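Local coordinates for protein inositol 2-dehydrogenase/D-chiro-inositol 3-dehydrogenase (Lactobacillus casei, PDB 4MIO) that oxidises myo-inositol and D-chiro-inositol to their keto forms with NAD+ as the hydride acceptor, at residues I8-M13 / V31-I36; D68-V73 / K91-E96. All coordinates share one frame; numbering follows the deposited sequence.

Contact 1 of 2, residues I8-M13 / V31-I36. With NAI (1,4-dihydronicotinamide adenine dinucleotide), chain E.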
ATOM      1  N   ILE A   8       5.217 -36.313  23.824  1.00 19.60           N
ATOM      2  CA  ILE A   8       6.451 -36.406  24.564  1.00 22.30           C
ATOM      3  C   ILE A   8       7.066 -34.992  24.725  1.00 23.87           C
ATOM      4  O   ILE A   8       7.601 -34.440  23.799  1.00 24.24           O
ATOM      5  CB  ILE A   8       7.433 -37.314  23.881  1.00 23.31           C
ATOM      6  CG1 ILE A   8       6.860 -38.730  23.693  1.00 23.23           C
ATOM      7  CG2 ILE A   8       8.750 -37.333  24.632  1.00 25.15           C
ATOM      8  CD1 ILE A   8       7.581 -39.554  22.761  1.00 26.54           C
ATOM      9  N   GLY A   9       6.964 -34.468  25.927  1.00 23.90           N
ATOM     10  CA  GLY A   9       7.364 -33.123  26.253  1.00 25.84           C
ATOM     11  C   GLY A   9       6.158 -32.233  26.304  1.00 26.79           C
ATOM     12  O   GLY A   9       5.616 -31.884  25.276  1.00 25.46           O
ATOM     13  N   THR A  10       5.742 -31.860  27.493  1.00 24.60           N
ATOM     14  CA  THR A  10       4.563 -31.046  27.683  1.00 22.89           C
ATOM     15  C   THR A  10       4.877 -29.673  28.275  1.00 27.45           C
ATOM     16  O   THR A  10       4.320 -29.278  29.270  1.00 29.87           O
ATOM     17  CB  THR A  10       3.497 -31.767  28.524  1.00 30.71           C
ATOM     18  OG1 THR A  10       3.982 -31.964  29.845  1.00 27.84           O
ATOM     19  CG2 THR A  10       3.192 -33.128  27.919  1.00 27.52           C
ATOM     20  N   GLY A  11       5.781 -28.974  27.604  1.00 24.07           N
ATOM     21  CA  GLY A  11       6.155 -27.621  27.950  1.00 24.46           C
ATOM     22  C   GLY A  11       5.341 -26.617  27.184  1.00 25.00           C
ATOM     23  O   GLY A  11       4.214 -26.844  26.950  1.00 23.70           O
ATOM     24  N   ALA A  12       5.963 -25.503  26.833  1.00 23.66           N
ATOM     25  CA  ALA A  12       5.284 -24.453  26.111  1.00 25.87           C
ATOM     26  C   ALA A  12       4.664 -24.918  24.776  1.00 22.23           C
ATOM     27  O   ALA A  12       3.490 -24.758  24.585  1.00 21.52           O
ATOM     28  CB  ALA A  12       6.238 -23.258  25.870  1.00 25.89           C
ATOM     29  N   MET A  13       5.487 -25.454  23.908  1.00 21.53           N
ATOM     30  CA  MET A  13       5.026 -25.859  22.576  1.00 22.43           C
ATOM     31  C   MET A  13       4.253 -27.168  22.639  1.00 22.81           C
ATOM     32  O   MET A  13       3.328 -27.367  21.916  1.00 20.18           O
ATOM     33  CB  MET A  13       6.194 -25.944  21.620  1.00 23.57           C
ATOM     34  CG  MET A  13       5.834 -26.117  20.180  1.00 19.79           C
ATOM     35  SD  MET A  13       4.719 -24.822  19.637  1.00 25.31           S
ATOM     36  CE  MET A  13       5.084 -24.779  17.905  1.00 23.21           C
ATOM     37  N   VAL A  31      -4.159 -39.085  24.149  1.00 22.10           N
ATOM     38  CA  VAL A  31      -4.466 -40.164  25.066  1.00 24.52           C
ATOM     39  C   VAL A  31      -3.298 -40.570  25.948  1.00 26.55           C
ATOM     40  O   VAL A  31      -3.470 -41.362  26.847  1.00 26.51           O
ATOM     41  CB  VAL A  31      -5.005 -41.433  24.325  1.00 23.36           C
ATOM     42  CG1 VAL A  31      -6.163 -41.096  23.460  1.00 25.81           C
ATOM     43  CG2 VAL A  31      -3.945 -42.057  23.534  1.00 22.07           C
ATOM     44  N   ALA A  32      -2.137 -39.989  25.710  1.00 23.85           N
ATOM     45  CA  ALA A  32      -0.923 -40.248  26.488  1.00 26.19           C
ATOM     46  C   ALA A  32       0.044 -39.063  26.464  1.00 30.70           C
ATOM     47  O   ALA A  32       0.201 -38.426  25.452  1.00 24.94           O
ATOM     48  CB  ALA A  32      -0.230 -41.445  26.004  1.00 25.06           C
ATOM     49  N   VAL A  33       0.689 -38.818  27.595  1.00 27.05           N
ATOM     50  CA  VAL A  33       1.715 -37.789  27.713  1.00 25.20           C
ATOM     51  C   VAL A  33       2.890 -38.295  28.540  1.00 30.25           C
ATOM     52  O   VAL A  33       2.745 -39.211  29.302  1.00 28.76           O
ATOM     53  CB  VAL A  33       1.195 -36.500  28.370  1.00 28.01           C
ATOM     54  CG1 VAL A  33       0.134 -35.877  27.556  1.00 28.19           C
ATOM     55  CG2 VAL A  33       0.666 -36.779  29.763  1.00 30.82           C
ATOM     56  N   THR A  34       4.036 -37.694  28.339  1.00 26.36           N
ATOM     57  CA  THR A  34       5.197 -37.912  29.183  1.00 28.76           C
ATOM     58  C   THR A  34       6.093 -36.665  29.206  1.00 32.08           C
ATOM     59  O   THR A  34       6.209 -35.978  28.240  1.00 26.71           O
ATOM     60  CB  THR A  34       6.004 -39.170  28.794  1.00 27.00           C
ATOM     61  OG1 THR A  34       6.964 -39.446  29.802  1.00 31.57           O
ATOM     62  CG2 THR A  34       6.708 -39.025  27.524  1.00 27.82           C
ATOM     63  N   ASP A  35       6.757 -36.445  30.337  1.00 27.84           N
ATOM     64  CA  ASP A  35       7.664 -35.324  30.515  1.00 29.26           C
ATOM     65  C   ASP A  35       8.641 -35.698  31.652  1.00 31.04           C
ATOM     66  O   ASP A  35       8.235 -36.355  32.556  1.00 32.90           O
ATOM     67  CB  ASP A  35       6.863 -34.078  30.859  1.00 29.86           C
ATOM     68  CG  ASP A  35       7.659 -32.802  30.714  1.00 32.72           C
ATOM     69  OD1 ASP A  35       8.587 -32.606  31.482  1.00 31.62           O
ATOM     70  OD2 ASP A  35       7.370 -32.019  29.809  1.00 29.79           O
ATOM     71  N   ILE A  36       9.889 -35.287  31.547  1.00 28.80           N
ATOM     72  CA  ILE A  36      10.852 -35.541  32.615  1.00 30.23           C
ATOM     73  C   ILE A  36      10.405 -34.846  33.857  1.00 31.64           C
ATOM     74  O   ILE A  36      10.758 -35.231  34.967  1.00 33.02           O
ATOM     75  CB  ILE A  36      12.260 -35.114  32.245  1.00 29.53           C
ATOM     76  CG1 ILE A  36      12.329 -33.623  31.903  1.00 26.82           C
ATOM     77  CG2 ILE A  36      12.771 -35.935  31.138  1.00 32.57           C
ATOM     78  CD1 ILE A  36      13.678 -33.188  31.528  1.00 29.88           C
TER
HETATM   79  PA  NAI E 401      10.001 -26.016  26.959  1.00 25.93           P
HETATM   80  O1A NAI E 401      11.240 -26.054  27.676  1.00 28.64           O
HETATM   81  O2A NAI E 401       8.952 -25.204  27.385  1.00 21.52           O
HETATM   82  O5B NAI E 401       9.378 -27.447  26.987  1.00 24.55           O
HETATM   83  C5B NAI E 401      10.079 -28.613  26.818  1.00 27.36           C
HETATM   84  C4B NAI E 401       9.489 -29.729  27.688  1.00 26.40           C
HETATM   85  O4B NAI E 401      10.147 -30.941  27.440  1.00 30.54           O
HETATM   86  C3B NAI E 401       9.744 -29.521  29.169  1.00 26.75           C
HETATM   87  O3B NAI E 401       8.561 -29.655  29.860  1.00 28.14           O
HETATM   88  C2B NAI E 401      10.756 -30.567  29.547  1.00 28.17           C
HETATM   89  O2B NAI E 401      10.666 -30.942  30.898  1.00 30.95           O
HETATM   90  C1B NAI E 401      10.382 -31.679  28.636  1.00 27.96           C
HETATM   91  N9A NAI E 401      11.481 -32.561  28.327  1.00 27.60           N
HETATM   92  C8A NAI E 401      12.733 -32.257  28.154  1.00 26.82           C
HETATM   93  N7A NAI E 401      13.435 -33.313  27.789  1.00 31.36           N
HETATM   94  C5A NAI E 401      12.609 -34.336  27.746  1.00 28.78           C
HETATM   95  C6A NAI E 401      12.680 -35.754  27.446  1.00 29.70           C
HETATM   96  N6A NAI E 401      13.790 -36.379  27.113  1.00 30.75           N
HETATM   97  N1A NAI E 401      11.548 -36.437  27.480  1.00 29.27           N
HETATM   98  C2A NAI E 401      10.427 -35.896  27.805  1.00 27.60           C
HETATM   99  N3A NAI E 401      10.288 -34.629  28.108  1.00 28.55           N
HETATM  100  C4A NAI E 401      11.335 -33.821  28.080  1.00 28.14           C
HETATM  101  O3  NAI E 401      10.450 -25.773  25.449  1.00 24.40           O
HETATM  102  PN  NAI E 401       9.482 -25.526  24.173  1.00 25.19           P
HETATM  103  O1N NAI E 401       9.496 -24.118  23.813  1.00 27.59           O
HETATM  104  O2N NAI E 401       8.176 -26.037  24.434  1.00 25.11           O
HETATM  105  O5D NAI E 401      10.163 -26.188  22.989  1.00 22.48           O
HETATM  106  C5D NAI E 401      10.037 -27.569  22.775  1.00 22.62           C
HETATM  107  C4D NAI E 401      10.487 -27.910  21.378  1.00 24.10           C
HETATM  108  O4D NAI E 401       9.657 -27.217  20.478  1.00 32.79           O
HETATM  109  C3D NAI E 401      11.875 -27.420  21.089  1.00 23.85           C
HETATM  110  O3D NAI E 401      12.458 -28.365  20.241  1.00 27.09           O
HETATM  111  C2D NAI E 401      11.633 -26.125  20.344  1.00 22.69           C
HETATM  112  O2D NAI E 401      12.699 -25.950  19.492  1.00 25.08           O
HETATM  113  C1D NAI E 401      10.415 -26.489  19.544  1.00 24.08           C
HETATM  114  N1N NAI E 401       9.706 -25.293  19.106  1.00 24.19           N
HETATM  115  C2N NAI E 401       9.426 -25.069  17.839  1.00 23.35           C
HETATM  116  C3N NAI E 401       8.783 -23.935  17.401  1.00 25.70           C
HETATM  117  C7N NAI E 401       8.494 -23.700  15.934  1.00 27.14           C
HETATM  118  O7N NAI E 401       8.272 -22.589  15.570  1.00 25.84           O
HETATM  119  N7N NAI E 401       8.511 -24.725  15.129  1.00 24.54           N
HETATM  120  C4N NAI E 401       8.298 -22.926  18.379  1.00 24.99           C
HETATM  121  C5N NAI E 401       8.639 -23.315  19.719  1.00 27.28           C
HETATM  122  C6N NAI E 401       9.300 -24.469  19.998  1.00 22.39           C

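Contact 2 of 2, residues D68-V73 / K91-E96. With NAI (1,4-dihydronicotinamide adenine dinucleotide), chain E.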
ATOM      1  N   ASP A  68      -1.460 -44.064  17.868  1.00 21.62           N
ATOM      2  CA  ASP A  68      -1.243 -44.032  16.436  1.00 20.39           C
ATOM      3  C   ASP A  68      -0.041 -43.167  16.025  1.00 20.91           C
ATOM      4  O   ASP A  68       0.635 -43.445  15.096  1.00 19.06           O
ATOM      5  CB  ASP A  68      -2.504 -43.487  15.728  1.00 21.08           C
ATOM      6  CG  ASP A  68      -3.724 -44.362  15.948  1.00 25.75           C
ATOM      7  OD1 ASP A  68      -3.583 -45.569  15.755  1.00 31.72           O
ATOM      8  OD2 ASP A  68      -4.787 -43.855  16.287  1.00 22.55           O
ATOM      9  N   ALA A  69       0.136 -42.076  16.758  1.00 19.93           N
ATOM     10  CA  ALA A  69       1.148 -41.120  16.439  1.00 20.34           C
ATOM     11  C   ALA A  69       1.700 -40.441  17.700  1.00 17.50           C
ATOM     12  O   ALA A  69       1.007 -40.268  18.649  1.00 19.50           O
ATOM     13  CB  ALA A  69       0.606 -40.079  15.493  1.00 22.58           C
ATOM     14  N   VAL A  70       2.974 -40.099  17.637  1.00 20.30           N
ATOM     15  CA  VAL A  70       3.592 -39.359  18.703  1.00 19.87           C
ATOM     16  C   VAL A  70       4.087 -37.989  18.249  1.00 19.42           C
ATOM     17  O   VAL A  70       4.574 -37.855  17.175  1.00 19.83           O
ATOM     18  CB  VAL A  70       4.756 -40.141  19.387  1.00 22.31           C
ATOM     19  CG1 VAL A  70       4.221 -41.412  19.998  1.00 24.80           C
ATOM     20  CG2 VAL A  70       5.826 -40.452  18.457  1.00 20.87           C
ATOM     21  N   PHE A  71       3.927 -37.024  19.131  1.00 19.16           N
ATOM     22  CA  PHE A  71       4.498 -35.691  18.963  1.00 19.22           C
ATOM     23  C   PHE A  71       5.709 -35.565  19.886  1.00 19.08           C
ATOM     24  O   PHE A  71       5.596 -35.815  21.030  1.00 20.72           O
ATOM     25  CB  PHE A  71       3.472 -34.626  19.303  1.00 18.34           C
ATOM     26  CG  PHE A  71       2.507 -34.315  18.184  1.00 20.23           C
ATOM     27  CD1 PHE A  71       1.653 -35.259  17.721  1.00 20.60           C
ATOM     28  CD2 PHE A  71       2.443 -33.066  17.630  1.00 20.70           C
ATOM     29  CE1 PHE A  71       0.785 -34.982  16.726  1.00 24.54           C
ATOM     30  CE2 PHE A  71       1.577 -32.814  16.608  1.00 22.96           C
ATOM     31  CZ  PHE A  71       0.758 -33.761  16.162  1.00 23.11           C
ATOM     32  N   VAL A  72       6.855 -35.215  19.326  1.00 19.47           N
ATOM     33  CA  VAL A  72       8.078 -35.057  20.092  1.00 18.78           C
ATOM     34  C   VAL A  72       8.320 -33.555  20.268  1.00 19.85           C
ATOM     35  O   VAL A  72       8.662 -32.895  19.341  1.00 21.83           O
ATOM     36  CB  VAL A  72       9.265 -35.692  19.417  1.00 20.77           C
ATOM     37  CG1 VAL A  72      10.492 -35.577  20.254  1.00 22.27           C
ATOM     38  CG2 VAL A  72       8.996 -37.117  19.122  1.00 23.29           C
ATOM     39  N   VAL A  73       8.093 -33.076  21.476  1.00 20.36           N
ATOM     40  CA  VAL A  73       8.153 -31.667  21.791  1.00 22.32           C
ATOM     41  C   VAL A  73       9.004 -31.368  23.046  1.00 23.75           C
ATOM     42  O   VAL A  73       8.760 -30.453  23.758  1.00 22.85           O
ATOM     43  CB  VAL A  73       6.746 -31.067  21.967  1.00 19.63           C
ATOM     44  CG1 VAL A  73       6.741 -29.623  21.522  1.00 19.92           C
ATOM     45  CG2 VAL A  73       5.742 -31.862  21.159  1.00 22.04           C
ATOM     46  N   LYS A  91       4.679 -46.401  14.734  1.00 22.72           N
ATOM     47  CA  LYS A  91       3.931 -45.186  14.932  1.00 22.89           C
ATOM     48  C   LYS A  91       4.392 -44.063  13.987  1.00 24.65           C
ATOM     49  O   LYS A  91       5.509 -44.017  13.563  1.00 23.34           O
ATOM     50  CB  LYS A  91       3.989 -44.716  16.388  1.00 22.59           C
ATOM     51  CG  LYS A  91       3.533 -45.710  17.402  1.00 25.85           C
ATOM     52  CD  LYS A  91       3.478 -45.149  18.785  1.00 31.96           C
ATOM     53  CE  LYS A  91       3.278 -46.205  19.865  1.00 31.00           C
ATOM     54  NZ  LYS A  91       2.344 -47.269  19.539  1.00 32.55           N
ATOM     55  N   PHE A  92       3.450 -43.204  13.635  1.00 20.35           N
ATOM     56  CA  PHE A  92       3.790 -42.005  12.922  1.00 21.18           C
ATOM     57  C   PHE A  92       4.439 -41.019  13.931  1.00 19.52           C
ATOM     58  O   PHE A  92       4.132 -41.033  15.089  1.00 20.25           O
ATOM     59  CB  PHE A  92       2.522 -41.401  12.285  1.00 20.05           C
ATOM     60  CG  PHE A  92       2.008 -42.172  11.092  1.00 21.02           C
ATOM     61  CD1 PHE A  92       2.452 -41.910   9.843  1.00 23.77           C
ATOM     62  CD2 PHE A  92       1.039 -43.113  11.245  1.00 21.78           C
ATOM     63  CE1 PHE A  92       1.969 -42.598   8.769  1.00 29.49           C
ATOM     64  CE2 PHE A  92       0.553 -43.756  10.189  1.00 24.33           C
ATOM     65  CZ  PHE A  92       1.039 -43.521   8.950  1.00 25.29           C
ATOM     66  N   ILE A  93       5.321 -40.183  13.416  1.00 18.63           N
ATOM     67  CA  ILE A  93       6.113 -39.315  14.247  1.00 18.31           C
ATOM     68  C   ILE A  93       6.089 -37.852  13.736  1.00 14.26           C
ATOM     69  O   ILE A  93       6.487 -37.590  12.645  1.00 18.24           O
ATOM     70  CB  ILE A  93       7.546 -39.796  14.257  1.00 18.23           C
ATOM     71  CG1 ILE A  93       7.624 -41.238  14.748  1.00 21.22           C
ATOM     72  CG2 ILE A  93       8.416 -38.873  15.091  1.00 21.46           C
ATOM     73  CD1 ILE A  93       8.888 -41.891  14.465  1.00 20.27           C
ATOM     74  N   PHE A  94       5.589 -36.971  14.570  1.00 16.51           N
ATOM     75  CA  PHE A  94       5.712 -35.534  14.365  1.00 17.82           C
ATOM     76  C   PHE A  94       6.711 -35.008  15.398  1.00 17.18           C
ATOM     77  O   PHE A  94       6.467 -35.024  16.555  1.00 20.13           O
ATOM     78  CB  PHE A  94       4.375 -34.814  14.534  1.00 17.06           C
ATOM     79  CG  PHE A  94       4.428 -33.322  14.206  1.00 17.32           C
ATOM     80  CD1 PHE A  94       4.856 -32.412  15.138  1.00 20.40           C
ATOM     81  CD2 PHE A  94       4.078 -32.860  12.970  1.00 21.55           C
ATOM     82  CE1 PHE A  94       4.924 -31.097  14.845  1.00 19.66           C
ATOM     83  CE2 PHE A  94       4.164 -31.514  12.685  1.00 19.57           C
ATOM     84  CZ  PHE A  94       4.570 -30.655  13.618  1.00 20.57           C
ATOM     85  N   THR A  95       7.858 -34.589  14.911  1.00 16.90           N
ATOM     86  CA  THR A  95       8.836 -33.968  15.771  1.00 17.87           C
ATOM     87  C   THR A  95       8.943 -32.480  15.477  1.00 21.09           C
ATOM     88  O   THR A  95       9.017 -32.088  14.357  1.00 19.91           O
ATOM     89  CB  THR A  95      10.226 -34.615  15.674  1.00 18.75           C
ATOM     90  OG1 THR A  95      11.113 -34.033  16.603  1.00 22.69           O
ATOM     91  CG2 THR A  95      10.781 -34.523  14.301  1.00 19.19           C
ATOM     92  N   GLU A  96       8.941 -31.701  16.524  1.00 18.94           N
ATOM     93  CA  GLU A  96       9.291 -30.317  16.377  1.00 19.62           C
ATOM     94  C   GLU A  96      10.713 -30.208  15.870  1.00 22.40           C
ATOM     95  O   GLU A  96      11.483 -31.108  16.017  1.00 20.86           O
ATOM     96  CB  GLU A  96       9.089 -29.545  17.688  1.00 19.38           C
ATOM     97  CG  GLU A  96       7.735 -28.890  17.839  1.00 18.97           C
ATOM     98  CD  GLU A  96       7.395 -27.956  16.692  1.00 21.14           C
ATOM     99  OE1 GLU A  96       8.323 -27.541  15.992  1.00 22.30           O
ATOM    100  OE2 GLU A  96       6.235 -27.654  16.523  1.00 23.00           O
TER
HETATM  101  PA  NAI E 401      10.001 -26.016  26.959  1.00 25.93           P
HETATM  102  O1A NAI E 401      11.240 -26.054  27.676  1.00 28.64           O
HETATM  103  O2A NAI E 401       8.952 -25.204  27.385  1.00 21.52           O
HETATM  104  O5B NAI E 401       9.378 -27.447  26.987  1.00 24.55           O
HETATM  105  C5B NAI E 401      10.079 -28.613  26.818  1.00 27.36           C
HETATM  106  C4B NAI E 401       9.489 -29.729  27.688  1.00 26.40           C
HETATM  107  O4B NAI E 401      10.147 -30.941  27.440  1.00 30.54           O
HETATM  108  C3B NAI E 401       9.744 -29.521  29.169  1.00 26.75           C
HETATM  109  O3B NAI E 401       8.561 -29.655  29.860  1.00 28.14           O
HETATM  110  C2B NAI E 401      10.756 -30.567  29.547  1.00 28.17           C
HETATM  111  O2B NAI E 401      10.666 -30.942  30.898  1.00 30.95           O
HETATM  112  C1B NAI E 401      10.382 -31.679  28.636  1.00 27.96           C
HETATM  113  N9A NAI E 401      11.481 -32.561  28.327  1.00 27.60           N
HETATM  114  C8A NAI E 401      12.733 -32.257  28.154  1.00 26.82           C
HETATM  115  N7A NAI E 401      13.435 -33.313  27.789  1.00 31.36           N
HETATM  116  C5A NAI E 401      12.609 -34.336  27.746  1.00 28.78           C
HETATM  117  C6A NAI E 401      12.680 -35.754  27.446  1.00 29.70           C
HETATM  118  N6A NAI E 401      13.790 -36.379  27.113  1.00 30.75           N
HETATM  119  N1A NAI E 401      11.548 -36.437  27.480  1.00 29.27           N
HETATM  120  C2A NAI E 401      10.427 -35.896  27.805  1.00 27.60           C
HETATM  121  N3A NAI E 401      10.288 -34.629  28.108  1.00 28.55           N
HETATM  122  C4A NAI E 401      11.335 -33.821  28.080  1.00 28.14           C
HETATM  123  O3  NAI E 401      10.450 -25.773  25.449  1.00 24.40           O
HETATM  124  PN  NAI E 401       9.482 -25.526  24.173  1.00 25.19           P
HETATM  125  O1N NAI E 401       9.496 -24.118  23.813  1.00 27.59           O
HETATM  126  O2N NAI E 401       8.176 -26.037  24.434  1.00 25.11           O
HETATM  127  O5D NAI E 401      10.163 -26.188  22.989  1.00 22.48           O
HETATM  128  C5D NAI E 401      10.037 -27.569  22.775  1.00 22.62           C
HETATM  129  C4D NAI E 401      10.487 -27.910  21.378  1.00 24.10           C
HETATM  130  O4D NAI E 401       9.657 -27.217  20.478  1.00 32.79           O
HETATM  131  C3D NAI E 401      11.875 -27.420  21.089  1.00 23.85           C
HETATM  132  O3D NAI E 401      12.458 -28.365  20.241  1.00 27.09           O
HETATM  133  C2D NAI E 401      11.633 -26.125  20.344  1.00 22.69           C
HETATM  134  O2D NAI E 401      12.699 -25.950  19.492  1.00 25.08           O
HETATM  135  C1D NAI E 401      10.415 -26.489  19.544  1.00 24.08           C
HETATM  136  N1N NAI E 401       9.706 -25.293  19.106  1.00 24.19           N
HETATM  137  C2N NAI E 401       9.426 -25.069  17.839  1.00 23.35           C
HETATM  138  C3N NAI E 401       8.783 -23.935  17.401  1.00 25.70           C
HETATM  139  C7N NAI E 401       8.494 -23.700  15.934  1.00 27.14           C
HETATM  140  O7N NAI E 401       8.272 -22.589  15.570  1.00 25.84           O
HETATM  141  N7N NAI E 401       8.511 -24.725  15.129  1.00 24.54           N
HETATM  142  C4N NAI E 401       8.298 -22.926  18.379  1.00 24.99           C
HETATM  143  C5N NAI E 401       8.639 -23.315  19.719  1.00 27.28           C
HETATM  144  C6N NAI E 401       9.300 -24.469  19.998  1.00 22.39           C

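Contact 1 of 2, residues I8-M13 / V31-I36
Two backbone amides, of Gly9 and Thr10, reach the end of strand 28-34 and the residue after it. Gly9 N gives a nearly straight bond to Thr34 O (2.9 Å), the last step of the parallel pairing of Ile8 with Thr34, and Thr10 N bonds to Asp35 OD2 (2.8 Å), on the anti lone pair of that oxygen. The Asp35 side chain extends away from its own backbone N (chi1 -165°), which brings both carboxylate oxygens to the adenosine ribose of the dinucleotide: O2B donates to OD1 (2.7 Å) and O3B to OD2 (2.6 Å). OD2 thus accepts hydrogen bonds from both the protein and the cofactor, while Asp37 N also binds OD1 and helps fix the group.

Apolar contacts are few. Thr34 CG2 lies alongside Ile8 CG1 (3.8 Å), the two side chains pointing the same way, and the Thr10 and Val33 side chains cross at about a right angle, CG2 of Thr10 against CB of Val33. The absence of a side chain at Gly11 lets the cofactor's linker pass close by: a CB there would collide with O5B.

At the start of helix 12-24, Ala12 N binds O2A and Met13 N binds O2N (2.8 Å), one amide for each phosphate. A glycine-rich turn and an acidic, ribose-binding residue just after the second strand mark the dinucleotide-binding beta-alpha-beta unit of the Rossmann fold.

Contact 2 of 2, residues D68-V73 / K91-E96
Strands 69-72 and 92-95 run parallel, 17° apart, with Ala69, Val70, Phe71 and Val72 level with Phe92, Ile93, Phe94 and Thr95. Five backbone hydrogen bonds join the segments, from Phe92 N to Asp68 O at one end to Glu96 N to Val72 O (3.1 Å) at the other.

On the face bearing Ala69, Phe71, Phe92 and Phe94, the rings of Phe71 and Phe94 form an offset pair with little overlap, their planes at 27° and centroids 4.8 Å apart. The slide sets Phe94 CB over the centre of the Phe71 ring, a CH-pi contact at 3.9 Å, and brings Phe94 CD1 to 3.5 Å from Phe71 CD2. A serine at Phe71 would probably leave Phe94 CB without its aromatic cover and open a gap beside the Phe94 ring. Phe289 and His17 meet that ring edge-to-face.

Across the sheet, Val70 CG2 lies beside Ile93 CG1 (4.2 Å), and Val72 beside Thr95, whose OG1 donates to Glu96 O.

Glu96 CG packs on Val73 CG1, and the Glu96 side chain bends at chi2 (-56°), carrying OE1 to the nicotinamide N7N (3.0 Å); His17 holds OE2. Parallel strands whose C-terminal ends meet the nicotinamide half of the cofactor are characteristic of the Rossmann fold.

In the fold
From the N terminus, strand 3-8 leads through the turn into helix 12-24, and contact 1 closes this first crossover when strand 28-34 returns beside strand 3-8. The chain then adds strand 53-54 at the sheet's edge before crossing to the other flank of strand 3-8 with strand 69-72. Contact 2 closes the crossover through helix 79-86. The two contacts follow in series, neither nested nor crossed, their centres about 11 Å apart. Strand 3-8 joins them: Ile8 N and O probably hydrogen-bond to Phe71 O and Val73 N. Met13 CE also packs against Glu96. Both meet one cofactor: contact 1 holds the adenosine ribose and the phosphates, contact 2 the nicotinamide amide.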